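Local coordinates for putative membrane protein COG4129 (Clostridium difficile, PDB 3KMI) that is of unknown function but belongs to a family of putative aromatic acid exporters, this chain being the helical C-terminal domain of the membrane protein, at residues A[109-114]-A[129-134]; A[113-118]-A[166-171]; A[25-30]-A[42-47]; A[54-59]-A[76-81]; A[137-142]-A[156-161]. All blocks are in the same frame, centred on the assembly; numbering follows the deposited sequence.

All five contacts join helices of one all-helical bundle, the putative aromatic acid exporter C-terminal domain; none involves a bound ligand. Interactions 1 and 2 share helix 103-117, with centres 9 Å apart, and F111, L132 and L168 meet between them. Interaction 5 continues interaction 1 along helix 124-140, its centre 11 Å away, with L132 packed on L161. Interaction 3 reaches interactions 1 and 2 through a probable hydrogen bond between H113 and D30. Interaction 4 lies on the far side of the chain's centre from interactions 1 and 5, their centres being 28 and 33 Å away. Both interactions 4 and 5 also touch the second subunit.

Interaction 1 of 5, residues A[109-114]-A[129-134]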
# COMPACT_ATOMS: atom_id res chain seq x y z
N SER A 109 7.43 16.45 4.71
CA SER A 109 7.58 16.25 6.13
C SER A 109 6.61 17.13 6.96
O SER A 109 5.97 16.64 7.90
CB SER A 109 9.01 16.56 6.54
OG SER A 109 9.13 16.50 7.93
N ALA A 110 6.47 18.40 6.58
CA ALA A 110 5.52 19.30 7.25
C ALA A 110 4.09 18.75 7.13
O ALA A 110 3.33 18.76 8.09
CB ALA A 110 5.61 20.72 6.65
N PHE A 111 3.76 18.24 5.96
CA PHE A 111 2.40 17.71 5.70
C PHE A 111 2.12 16.45 6.56
O PHE A 111 1.02 16.30 7.11
CB PHE A 111 2.22 17.43 4.20
CG PHE A 111 0.85 16.89 3.82
CD1 PHE A 111 -0.31 17.60 4.13
CD2 PHE A 111 0.74 15.70 3.11
CE1 PHE A 111 -1.59 17.09 3.77
CE2 PHE A 111 -0.52 15.18 2.74
CZ PHE A 111 -1.69 15.88 3.09
N ILE A 112 3.10 15.57 6.69
CA ILE A 112 2.99 14.40 7.54
C ILE A 112 2.86 14.79 9.04
O ILE A 112 2.08 14.18 9.76
CB ILE A 112 4.19 13.40 7.34
CG1 ILE A 112 4.16 12.86 5.90
CG2 ILE A 112 4.08 12.26 8.36
CD1 ILE A 112 5.43 12.12 5.44
N HIS A 113 3.63 15.77 9.49
CA HIS A 113 3.42 16.33 10.85
C HIS A 113 2.01 16.87 11.04
O HIS A 113 1.39 16.66 12.09
CB HIS A 113 4.40 17.47 11.16
CG HIS A 113 5.74 17.00 11.62
ND1 HIS A 113 6.91 17.33 10.97
CD2 HIS A 113 6.12 16.24 12.68
CE1 HIS A 113 7.94 16.77 11.59
NE2 HIS A 113 7.48 16.10 12.63
N LYS A 114 1.52 17.58 10.04
CA LYS A 114 0.19 18.15 10.10
C LYS A 114 -0.80 17.01 10.28
O LYS A 114 -1.69 17.05 11.14
CB LYS A 114 -0.12 18.97 8.84
CG LYS A 114 -1.53 19.56 8.80
CD LYS A 114 -1.72 20.34 7.53
CE LYS A 114 -3.04 21.11 7.47
NZ LYS A 114 -3.06 21.91 6.20
N LEU A 129 -6.86 15.26 1.94
CA LEU A 129 -6.78 14.63 0.62
C LEU A 129 -6.61 15.66 -0.52
O LEU A 129 -5.79 15.44 -1.42
CB LEU A 129 -7.97 13.67 0.38
CG LEU A 129 -7.97 12.37 1.19
CD1 LEU A 129 -9.39 11.82 1.35
CD2 LEU A 129 -7.03 11.33 0.57
N GLU A 130 -7.37 16.76 -0.48
CA GLU A 130 -7.18 17.88 -1.43
C GLU A 130 -5.74 18.41 -1.38
O GLU A 130 -5.11 18.64 -2.43
CB GLU A 130 -8.14 19.04 -1.14
CG GLU A 130 -9.61 18.79 -1.42
CD GLU A 130 -10.51 19.81 -0.73
OE1 GLU A 130 -11.30 19.41 0.16
OE2 GLU A 130 -10.42 21.02 -1.06
N GLU A 131 -5.23 18.60 -0.16
CA GLU A 131 -3.87 19.14 0.04
C GLU A 131 -2.85 18.19 -0.55
O GLU A 131 -1.90 18.61 -1.22
CB GLU A 131 -3.57 19.42 1.51
CG GLU A 131 -2.17 20.00 1.80
CD GLU A 131 -1.95 20.41 3.29
OE1 GLU A 131 -2.91 20.31 4.09
OE2 GLU A 131 -0.82 20.84 3.64
N LEU A 132 -3.06 16.90 -0.32
CA LEU A 132 -2.22 15.86 -0.93
C LEU A 132 -2.24 15.92 -2.47
O LEU A 132 -1.18 15.81 -3.12
CB LEU A 132 -2.61 14.45 -0.42
CG LEU A 132 -1.78 13.28 -0.91
CD1 LEU A 132 -0.29 13.57 -0.68
CD2 LEU A 132 -2.17 12.03 -0.11
N LYS A 133 -3.43 16.06 -3.04
CA LYS A 133 -3.53 16.14 -4.48
C LYS A 133 -2.76 17.38 -4.98
O LYS A 133 -2.06 17.32 -6.00
CB LYS A 133 -5.00 16.17 -4.93
CG LYS A 133 -5.17 16.05 -6.45
CD LYS A 133 -6.58 16.36 -6.89
CE LYS A 133 -6.65 16.61 -8.42
NZ LYS A 133 -5.85 15.56 -9.11
N ARG A 134 -2.85 18.48 -4.24
CA ARG A 134 -2.10 19.67 -4.57
C ARG A 134 -0.57 19.46 -4.54
O ARG A 134 0.15 19.97 -5.41
CB ARG A 134 -2.54 20.86 -3.71
CG ARG A 134 -3.93 21.40 -4.09
CD ARG A 134 -4.13 22.86 -3.58
NE ARG A 134 -3.85 22.94 -2.15
CZ ARG A 134 -4.75 22.70 -1.19
NH1 ARG A 134 -6.01 22.41 -1.50
NH2 ARG A 134 -4.39 22.78 0.09
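The phenyl ring of F111 and the carboxylate of E131 slide past each other with their planes 50° apart, one oxygen approaching the ring obliquely, with F111 CD1 and E131 OE2 3.3 Å apart. L132 also meets the ring obliquely, through CD1, which is 3.8 Å from F111 CE2. These residues join two consecutive antiparallel helices, 103-117 and 124-140, in a helical hairpin; the axes of the two short segments pass 11.8 Å apart at 173°. Such a wide gap needs long side chains. F111 has CG anti to its N, which carries the ring straight across, where its flat hydrocarbon fills the space beside L132 and also meets L128. At the outer margin K114 and E131 reach toward each other from opposite helices with extended chains, and a salt bridge of 2.7 Å links K114 NZ to E131 OE1. The stem of E131 and its carboxylate both pass along F111, with E131 CG 3.6 Å from F111 CE1, while OE1 reaches K114 on the outer side; a long acidic residue suits a place that asks for both. The nearby ammonium probably stabilises the carboxylate in this partly buried position. It approaches E131 OE1 from the syn side, 24° out of the carboxylate plane.

Interaction 2 of 5, residues A[113-118]-A[166-171]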
# COMPACT_ATOMS: atom_id res chain seq x y z
N HIS A 113 3.63 15.77 9.49
CA HIS A 113 3.42 16.33 10.85
C HIS A 113 2.01 16.87 11.04
O HIS A 113 1.39 16.66 12.09
CB HIS A 113 4.40 17.47 11.16
CG HIS A 113 5.74 17.00 11.62
ND1 HIS A 113 6.91 17.33 10.97
CD2 HIS A 113 6.12 16.24 12.68
CE1 HIS A 113 7.94 16.77 11.59
NE2 HIS A 113 7.48 16.10 12.63
N LYS A 114 1.52 17.58 10.04
CA LYS A 114 0.19 18.15 10.10
C LYS A 114 -0.80 17.01 10.28
O LYS A 114 -1.69 17.05 11.14
CB LYS A 114 -0.12 18.97 8.84
CG LYS A 114 -1.53 19.56 8.80
CD LYS A 114 -1.72 20.34 7.53
CE LYS A 114 -3.04 21.11 7.47
NZ LYS A 114 -3.06 21.91 6.20
N ILE A 115 -0.64 15.99 9.47
CA ILE A 115 -1.51 14.80 9.56
C ILE A 115 -1.41 14.17 10.97
O ILE A 115 -2.42 13.86 11.62
CB ILE A 115 -1.20 13.74 8.46
CG1 ILE A 115 -1.46 14.28 7.04
CG2 ILE A 115 -2.01 12.44 8.76
CD1 ILE A 115 -0.98 13.32 5.87
N GLY A 116 -0.19 13.96 11.44
CA GLY A 116 0.00 13.30 12.72
C GLY A 116 -0.65 14.03 13.88
O GLY A 116 -1.08 13.39 14.85
N TYR A 117 -0.71 15.36 13.82
CA TYR A 117 -1.20 16.18 14.96
C TYR A 117 -2.62 16.70 14.87
O TYR A 117 -3.12 17.31 15.83
CB TYR A 117 -0.25 17.38 15.21
CG TYR A 117 1.05 16.94 15.84
CD1 TYR A 117 1.09 16.60 17.20
CD2 TYR A 117 2.20 16.82 15.10
CE1 TYR A 117 2.26 16.15 17.79
CE2 TYR A 117 3.37 16.39 15.69
CZ TYR A 117 3.39 16.06 17.02
OH TYR A 117 4.57 15.66 17.61
N THR A 118 -3.27 16.47 13.72
CA THR A 118 -4.60 17.00 13.51
C THR A 118 -5.65 15.97 13.88
O THR A 118 -5.69 14.86 13.32
CB THR A 118 -4.80 17.48 12.02
OG1 THR A 118 -3.82 18.48 11.70
CG2 THR A 118 -6.20 18.09 11.82
N GLN A 166 -3.75 6.50 0.81
CA GLN A 166 -4.44 5.38 1.46
C GLN A 166 -4.48 5.55 2.97
O GLN A 166 -5.49 5.23 3.56
CB GLN A 166 -3.85 4.03 1.09
CG GLN A 166 -4.85 2.91 1.51
CD GLN A 166 -6.27 3.07 0.87
OE1 GLN A 166 -6.41 3.25 -0.35
NE2 GLN A 166 -7.30 2.97 1.70
N PHE A 167 -3.41 6.06 3.59
CA PHE A 167 -3.45 6.40 5.02
C PHE A 167 -4.61 7.34 5.39
O PHE A 167 -5.33 7.11 6.39
CB PHE A 167 -2.12 7.05 5.45
CG PHE A 167 -2.01 7.27 6.93
CD1 PHE A 167 -1.42 6.30 7.73
CD2 PHE A 167 -2.55 8.43 7.53
CE1 PHE A 167 -1.32 6.46 9.07
CE2 PHE A 167 -2.48 8.60 8.88
CZ PHE A 167 -1.85 7.62 9.67
N LEU A 168 -4.84 8.36 4.58
CA LEU A 168 -5.90 9.32 4.87
C LEU A 168 -7.28 8.72 4.63
O LEU A 168 -8.21 9.02 5.36
CB LEU A 168 -5.74 10.63 4.06
CG LEU A 168 -4.55 11.52 4.46
CD1 LEU A 168 -4.22 12.56 3.36
CD2 LEU A 168 -4.76 12.23 5.84
N VAL A 169 -7.39 7.85 3.63
CA VAL A 169 -8.66 7.17 3.35
C VAL A 169 -9.00 6.29 4.53
O VAL A 169 -10.18 6.23 4.95
CB VAL A 169 -8.60 6.36 2.04
CG1 VAL A 169 -9.82 5.41 1.90
CG2 VAL A 169 -8.47 7.31 0.84
N ASN A 170 -7.97 5.61 5.05
CA ASN A 170 -8.09 4.72 6.20
C ASN A 170 -8.47 5.48 7.47
O ASN A 170 -9.31 5.03 8.26
CB ASN A 170 -6.79 3.92 6.45
CG ASN A 170 -6.61 2.76 5.48
OD1 ASN A 170 -7.54 2.34 4.83
ND2 ASN A 170 -5.38 2.24 5.38
N ARG A 171 -7.85 6.63 7.69
CA ARG A 171 -8.09 7.38 8.92
C ARG A 171 -9.53 7.94 8.90
O ARG A 171 -10.20 7.96 9.92
CB ARG A 171 -7.05 8.47 9.14
CG ARG A 171 -7.28 9.28 10.45
CD ARG A 171 -6.02 9.84 11.00
NE ARG A 171 -5.20 8.83 11.67
CZ ARG A 171 -4.13 9.10 12.41
NH1 ARG A 171 -3.74 10.37 12.60
NH2 ARG A 171 -3.46 8.10 13.00
O HOH W 1 -4.71 12.83 11.85
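I115 faces L168 across two helices that run nearly parallel, at 14°; I115 CA and L168 CA are 8.4 Å apart, and the axes of the two short segments 12.3 Å. They are helices 103-117 and 148-176 of the bundle, and helix 124-140 joins them along the chain, which is why both point the same way. I115 brings its branched side chain inward: its CD1 lies 3.9 Å from L168 CD2, while its CG2 is also 3.9 Å from F167 CE2. The beta-branch suits this place because one arm can meet the leucine while the other reaches the phenylalanine ring. R171, buried, has its chain bent at chi3 (-77°), and F167 CZ lies over one face of its guanidinium, toward the rim of that group. Its NH2 bonds to S22 of helix 7-33, while NH1 turns to the end of helix 103-117. There a water lying beside the backbone oxygens of I115 and T118 accepts a hydrogen bond of 2.7 Å from R171 NH1, in the guanidinium plane.

Interaction 3 of 5, residues A[25-30]-A[42-47]; sequences LIDIAD and SRDLYT
D27 meets D44 where helices 7-33 and 41-61 run in broadly opposite directions, and this single acid pair carries the contact. Along 25-30, L25 and I26 come first, both turned from helix 41-61: L25 is buried against I112, I115 and L88, as suits a branched hydrocarbon chain on the inner side of a helix, and I26 packs on Y117 nearer the surface. D27 then points to the partner helix. Its CG lies anti to the carbonyl carbon (chi1 -69°), and D44 has the same torsion, so the two carboxylates extend to a common point. They end nearly coplanar, 18° apart, with D27 OD2 only 2.5 Å from D44 OD2. Two full negative charges would hardly tolerate that separation, so one of the acids probably carries a proton. D27 OD1 stands back, 3.3 Å from D44 OD2. Next, I28 turns inward onto L88, the small A29 lets I112 come close, and D30 holds H113 through OD1, a carboxylate being well suited to accept from the imidazole. Segment 25-30 is thus flanked by helix 103-117 and helix 68-95, while helix 41-61 touches it at the surface through the D27-D44 pair.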
# COMPACT_ATOMS: atom_id res chain seq x y z
N LEU A 25 3.86 7.71 12.68
CA LEU A 25 3.80 8.60 11.52
C LEU A 25 4.68 9.84 11.70
O LEU A 25 5.43 10.25 10.79
CB LEU A 25 2.32 8.97 11.23
CG LEU A 25 2.12 9.78 9.96
CD1 LEU A 25 2.26 8.90 8.69
CD2 LEU A 25 0.72 10.48 9.92
N ILE A 26 4.60 10.46 12.87
CA ILE A 26 5.41 11.64 13.16
C ILE A 26 6.92 11.28 13.18
O ILE A 26 7.76 12.07 12.75
CB ILE A 26 4.95 12.27 14.51
CG1 ILE A 26 3.55 12.88 14.34
CG2 ILE A 26 5.95 13.27 15.03
CD1 ILE A 26 2.72 12.96 15.64
N ASP A 27 7.24 10.09 13.70
CA ASP A 27 8.65 9.62 13.65
C ASP A 27 9.12 9.62 12.22
O ASP A 27 10.24 10.02 11.95
CB ASP A 27 8.83 8.18 14.15
CG ASP A 27 8.61 8.04 15.62
OD1 ASP A 27 8.71 9.05 16.33
OD2 ASP A 27 8.34 6.89 16.07
N ILE A 28 8.26 9.13 11.30
CA ILE A 28 8.58 9.14 9.86
C ILE A 28 8.86 10.57 9.32
O ILE A 28 9.91 10.83 8.68
CB ILE A 28 7.52 8.37 9.03
CG1 ILE A 28 7.66 6.86 9.31
CG2 ILE A 28 7.69 8.64 7.53
CD1 ILE A 28 6.34 6.07 9.08
N ALA A 29 7.96 11.49 9.59
CA ALA A 29 8.17 12.90 9.19
C ALA A 29 9.54 13.43 9.69
O ALA A 29 10.21 14.17 8.98
CB ALA A 29 7.05 13.79 9.71
N ASP A 30 9.93 13.07 10.92
CA ASP A 30 11.21 13.53 11.50
C ASP A 30 12.42 12.91 10.81
O ASP A 30 13.50 13.51 10.76
CB ASP A 30 11.29 13.15 12.99
CG ASP A 30 10.30 13.92 13.86
OD1 ASP A 30 9.88 15.03 13.45
OD2 ASP A 30 9.92 13.42 14.95
N SER A 42 11.70 2.64 15.71
CA SER A 42 11.74 1.22 15.98
C SER A 42 10.98 0.86 17.24
O SER A 42 10.14 -0.06 17.25
CB SER A 42 13.18 0.74 16.12
OG SER A 42 13.72 0.55 14.83
N ARG A 43 11.32 1.57 18.31
CA ARG A 43 10.65 1.41 19.58
C ARG A 43 9.16 1.65 19.43
O ARG A 43 8.35 0.89 19.95
CB ARG A 43 11.26 2.37 20.62
CG ARG A 43 10.57 2.38 21.99
CD ARG A 43 10.53 0.97 22.59
NE ARG A 43 11.87 0.42 22.83
CZ ARG A 43 12.23 -0.84 22.58
NH1 ARG A 43 11.36 -1.71 22.06
NH2 ARG A 43 13.47 -1.23 22.85
N ASP A 44 8.80 2.69 18.68
CA ASP A 44 7.38 3.07 18.60
C ASP A 44 6.55 2.11 17.76
O ASP A 44 5.38 1.86 18.06
CB ASP A 44 7.25 4.48 18.05
CG ASP A 44 7.79 5.56 19.02
OD1 ASP A 44 7.86 5.30 20.25
OD2 ASP A 44 8.12 6.67 18.55
N LEU A 45 7.15 1.59 16.69
CA LEU A 45 6.54 0.52 15.91
C LEU A 45 6.36 -0.78 16.69
O LEU A 45 5.31 -1.41 16.62
CB LEU A 45 7.36 0.25 14.63
CG LEU A 45 6.89 -0.94 13.80
CD1 LEU A 45 5.47 -0.67 13.18
CD2 LEU A 45 7.91 -1.25 12.69
N TYR A 46 7.38 -1.19 17.43
CA TYR A 46 7.23 -2.33 18.31
C TYR A 46 6.09 -2.16 19.32
O TYR A 46 5.34 -3.08 19.55
CB TYR A 46 8.53 -2.61 19.05
CG TYR A 46 8.40 -3.83 19.92
CD1 TYR A 46 8.24 -5.11 19.34
CD2 TYR A 46 8.39 -3.73 21.31
CE1 TYR A 46 8.12 -6.26 20.15
CE2 TYR A 46 8.26 -4.88 22.13
CZ TYR A 46 8.13 -6.13 21.53
OH TYR A 46 8.01 -7.26 22.32
N THR A 47 5.97 -0.99 19.92
CA THR A 47 4.90 -0.74 20.89
C THR A 47 3.52 -0.89 20.21
O THR A 47 2.58 -1.51 20.75
CB THR A 47 5.00 0.70 21.49
OG1 THR A 47 6.27 0.89 22.11
CG2 THR A 47 3.84 1.01 22.47

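Interaction 4 of 5, residues A[54-59]-A[76-81]; sequences SSISET and EHMDII
Helices 41-61 and 68-95 follow one another as an antiparallel helical hairpin at one end of the bundle, and M78 bridges them some turns from the connecting loop. The residue is a selenomethionine, in place of methionine, modelled in two conformers; the distances here belong to one of them. I56 CA and M78 CA are 7.5 Å apart, close enough for medium-sized side chains to span the gap. I56 and M78 cross at an angle, with I56 CG1 4.1 Å from M78 CG. Beyond CG the chain bends at both chi2 (-52°) and chi3 (-44°), which curls the selenium along the neighbouring helix until M78 SE rests 4.2 Å from S55 CB. A flexible, unbranched chain suits this place because it can bend to lie between I56 and S55. S55 is small enough to leave room for it; its hydroxyl bonds L51 O, and CB is the atom nearest the selenium. D79 lies toward the second subunit, where its OD2 bonds Y60 OH of that other chain. Around the apolar patch, helix 7-33 adds L17 to M78 and V13 to S55, while I80, on another side of helix 68-95, packs against A174 and N170 of helix 148-176.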
# COMPACT_ATOMS: atom_id res chain seq x y z
N SER A 54 -1.96 -7.58 21.46
CA SER A 54 -2.70 -7.77 22.69
C SER A 54 -4.19 -7.46 22.50
O SER A 54 -5.07 -8.13 23.07
CB SER A 54 -2.08 -7.03 23.87
OG SER A 54 -1.93 -5.65 23.63
N SER A 55 -4.50 -6.46 21.68
CA SER A 55 -5.88 -6.08 21.49
C SER A 55 -6.62 -7.18 20.78
O SER A 55 -7.74 -7.52 21.17
CB SER A 55 -5.98 -4.75 20.75
OG SER A 55 -5.34 -3.76 21.55
N ILE A 56 -6.00 -7.77 19.77
CA ILE A 56 -6.64 -8.86 19.02
C ILE A 56 -6.75 -10.11 19.86
O ILE A 56 -7.81 -10.76 19.87
CB ILE A 56 -5.87 -9.16 17.72
CG1 ILE A 56 -6.13 -8.06 16.71
CG2 ILE A 56 -6.37 -10.44 17.07
CD1 ILE A 56 -5.20 -8.14 15.47
N SER A 57 -5.68 -10.43 20.60
CA SER A 57 -5.66 -11.62 21.45
C SER A 57 -6.75 -11.53 22.51
O SER A 57 -7.43 -12.52 22.77
CB SER A 57 -4.31 -11.82 22.13
OG SER A 57 -4.35 -13.03 22.90
N GLU A 58 -6.91 -10.35 23.09
CA GLU A 58 -7.99 -10.12 24.04
C GLU A 58 -9.38 -10.30 23.40
O GLU A 58 -10.27 -10.91 23.98
CB GLU A 58 -7.87 -8.74 24.69
CG GLU A 58 -8.98 -8.45 25.73
CD GLU A 58 -8.53 -7.50 26.83
OE1 GLU A 58 -7.74 -6.58 26.53
OE2 GLU A 58 -8.95 -7.70 27.99
N THR A 59 -9.54 -9.83 22.17
CA THR A 59 -10.82 -9.97 21.49
C THR A 59 -11.12 -11.46 21.23
O THR A 59 -12.25 -11.90 21.42
CB THR A 59 -10.84 -9.15 20.18
OG1 THR A 59 -10.59 -7.77 20.49
CG2 THR A 59 -12.24 -9.29 19.45
N GLU A 76 -13.02 -5.51 12.69
CA GLU A 76 -13.03 -4.64 11.52
C GLU A 76 -12.24 -3.34 11.73
O GLU A 76 -11.59 -2.85 10.80
CB GLU A 76 -14.46 -4.38 11.01
CG GLU A 76 -15.12 -5.65 10.40
CD GLU A 76 -16.55 -5.45 9.86
OE1 GLU A 76 -17.12 -4.34 9.97
OE2 GLU A 76 -17.13 -6.44 9.33
N HIS A 77 -12.29 -2.78 12.93
CA HIS A 77 -11.50 -1.60 13.22
C HIS A 77 -10.02 -1.97 13.28
O HIS A 77 -9.17 -1.17 12.85
CB HIS A 77 -11.95 -0.92 14.53
CG HIS A 77 -11.18 0.31 14.85
ND1 HIS A 77 -10.00 0.28 15.57
CD2 HIS A 77 -11.39 1.60 14.51
CE1 HIS A 77 -9.51 1.51 15.65
NE2 HIS A 77 -10.34 2.33 15.03
N MSE A 78 -9.71 -3.15 13.81
CA MSE A 78 -8.33 -3.63 13.92
C MSE A 78 -7.76 -3.84 12.52
O MSE A 78 -6.57 -3.62 12.31
CB MSE A 78 -8.27 -4.95 14.69
CG MSE A 78 -8.59 -4.84 16.17
SE MSE A 78 -7.57 -3.48 17.12
CE MSE A 78 -5.80 -3.84 16.38
N ASP A 79 -8.59 -4.26 11.58
CA ASP A 79 -8.11 -4.41 10.19
C ASP A 79 -7.62 -3.08 9.60
O ASP A 79 -6.64 -3.05 8.87
CB ASP A 79 -9.12 -5.11 9.28
CG ASP A 79 -9.27 -6.57 9.60
OD1 ASP A 79 -8.29 -7.24 9.99
OD2 ASP A 79 -10.37 -7.08 9.43
N ILE A 80 -8.31 -1.99 9.91
CA ILE A 80 -7.87 -0.65 9.50
C ILE A 80 -6.54 -0.27 10.17
O ILE A 80 -5.60 0.23 9.52
CB ILE A 80 -8.92 0.41 9.84
CG1 ILE A 80 -10.27 0.08 9.17
CG2 ILE A 80 -8.44 1.79 9.44
CD1 ILE A 80 -11.45 0.96 9.73
N ILE A 81 -6.44 -0.53 11.46
CA ILE A 81 -5.17 -0.25 12.17
C ILE A 81 -4.00 -1.07 11.59
O ILE A 81 -2.89 -0.57 11.41
CB ILE A 81 -5.33 -0.45 13.68
CG1 ILE A 81 -6.43 0.48 14.23
CG2 ILE A 81 -3.99 -0.27 14.44
CD1 ILE A 81 -6.06 1.98 14.21

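Interaction 5 of 5, residues A[137-142]-A[156-161]; sequences ISMKNQ and ILFLCL
M139, a selenomethionine in place of methionine, inserts its tip among three residues of helix 148-176. Its methyl carbon touches the stem of L157, with M139 CE 3.5 Å from L157 CB, and also sits near the backbone, 3.6 Å from F158 N. From the same tip, M139 SE lies 3.7 Å from L161 CD1. F158 is modelled in two conformers; in the one described, F158 CB is 4.0 Å from M139 CE, which lies at the ring's edge, near its plane. L157 and L161, one helical turn apart, meet the methyl and the selenium respectively, and the bend at chi3 (57°) turns the methyl toward L157 and F158. Farther out, Q104 of helix 103-117 lies on M139, L98 packs against L157, and L132, L135 and M136 against L161. Helices 124-140 and 148-176 make a hairpin, in whose connection Q142 O bonds R148 of the second subunit. The contact is largely apolar and probably rests on dispersion and burial, which suit a long, unbranched and polarisable side chain.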
# COMPACT_ATOMS: atom_id res chain seq x y z
N ILE A 137 0.45 17.34 -7.65
CA ILE A 137 0.50 18.20 -8.85
C ILE A 137 1.75 19.08 -8.82
O ILE A 137 2.40 19.26 -9.85
CB ILE A 137 -0.78 19.08 -9.02
CG1 ILE A 137 -2.02 18.21 -9.28
CG2 ILE A 137 -0.61 20.15 -10.16
CD1 ILE A 137 -3.34 19.00 -9.22
N SER A 138 2.10 19.60 -7.64
CA SER A 138 3.24 20.50 -7.49
C SER A 138 4.55 19.77 -7.68
O SER A 138 5.46 20.29 -8.32
CB SER A 138 3.20 21.22 -6.13
OG SER A 138 4.47 21.73 -5.75
N MSE A 139 4.67 18.57 -7.12
CA MSE A 139 5.88 17.78 -7.33
C MSE A 139 6.04 17.41 -8.80
O MSE A 139 7.15 17.41 -9.32
CB MSE A 139 5.89 16.51 -6.48
CG MSE A 139 6.34 16.70 -5.04
SE MSE A 139 6.38 14.96 -4.21
CE MSE A 139 7.60 14.14 -5.52
N LYS A 140 4.93 17.10 -9.46
CA LYS A 140 4.96 16.70 -10.86
C LYS A 140 5.35 17.86 -11.76
O LYS A 140 6.00 17.65 -12.79
CB LYS A 140 3.61 16.13 -11.32
CG LYS A 140 3.69 15.38 -12.66
CD LYS A 140 2.32 15.11 -13.29
CE LYS A 140 1.93 16.15 -14.33
NZ LYS A 140 0.88 15.62 -15.25
N ASN A 141 4.98 19.07 -11.36
CA ASN A 141 5.15 20.25 -12.21
C ASN A 141 6.41 21.07 -11.93
O ASN A 141 6.55 22.20 -12.40
CB ASN A 141 3.87 21.10 -12.20
CG ASN A 141 2.72 20.45 -12.98
OD1 ASN A 141 2.82 19.31 -13.47
ND2 ASN A 141 1.63 21.19 -13.13
N GLN A 142 7.33 20.46 -11.20
CA GLN A 142 8.63 21.00 -10.83
C GLN A 142 9.65 20.87 -11.97
O GLN A 142 9.43 20.07 -12.88
CB GLN A 142 9.14 20.13 -9.69
CG GLN A 142 9.67 20.86 -8.50
CD GLN A 142 10.23 19.90 -7.50
OE1 GLN A 142 9.63 18.86 -7.22
NE2 GLN A 142 11.39 20.24 -6.96
N ILE A 156 10.99 8.55 -4.94
CA ILE A 156 10.71 8.13 -3.56
C ILE A 156 9.64 9.02 -2.92
O ILE A 156 8.73 8.54 -2.23
CB ILE A 156 11.96 8.18 -2.65
CG1 ILE A 156 12.92 7.06 -3.02
CG2 ILE A 156 11.59 8.04 -1.21
CD1 ILE A 156 14.29 7.25 -2.37
N LEU A 157 9.76 10.33 -3.14
CA LEU A 157 8.84 11.28 -2.55
C LEU A 157 7.46 11.05 -3.14
O LEU A 157 6.47 11.16 -2.45
CB LEU A 157 9.31 12.74 -2.79
CG LEU A 157 10.64 13.17 -2.17
CD1 LEU A 157 11.10 14.63 -2.58
CD2 LEU A 157 10.58 13.08 -0.65
N PHE A 158 7.38 10.73 -4.42
CA PHE A 158 6.07 10.51 -5.02
C PHE A 158 5.40 9.21 -4.53
O PHE A 158 4.18 9.15 -4.39
CB PHE A 158 6.15 10.52 -6.55
CG PHE A 158 4.83 10.75 -7.22
CD1 PHE A 158 4.33 12.04 -7.36
CD2 PHE A 158 4.07 9.69 -7.68
CE1 PHE A 158 3.11 12.27 -7.96
CE2 PHE A 158 2.85 9.90 -8.28
CZ PHE A 158 2.37 11.20 -8.42
N LEU A 159 6.22 8.19 -4.26
CA LEU A 159 5.71 6.93 -3.70
C LEU A 159 5.16 7.13 -2.28
O LEU A 159 4.20 6.43 -1.87
CB LEU A 159 6.78 5.82 -3.70
CG LEU A 159 7.26 5.27 -5.05
CD1 LEU A 159 8.69 4.79 -4.94
CD2 LEU A 159 6.34 4.19 -5.54
N CYS A 160 5.79 8.05 -1.55
CA CYS A 160 5.25 8.49 -0.23
C CYS A 160 3.83 9.04 -0.33
O CYS A 160 2.97 8.69 0.48
CB CYS A 160 6.18 9.49 0.41
SG CYS A 160 7.69 8.70 1.00
N LEU A 161 3.57 9.89 -1.34
CA LEU A 161 2.24 10.46 -1.54
C LEU A 161 1.20 9.38 -1.82
O LEU A 161 0.04 9.46 -1.34
CB LEU A 161 2.24 11.51 -2.68
CG LEU A 161 3.19 12.68 -2.47
CD1 LEU A 161 3.00 13.71 -3.56
CD2 LEU A 161 2.97 13.29 -1.11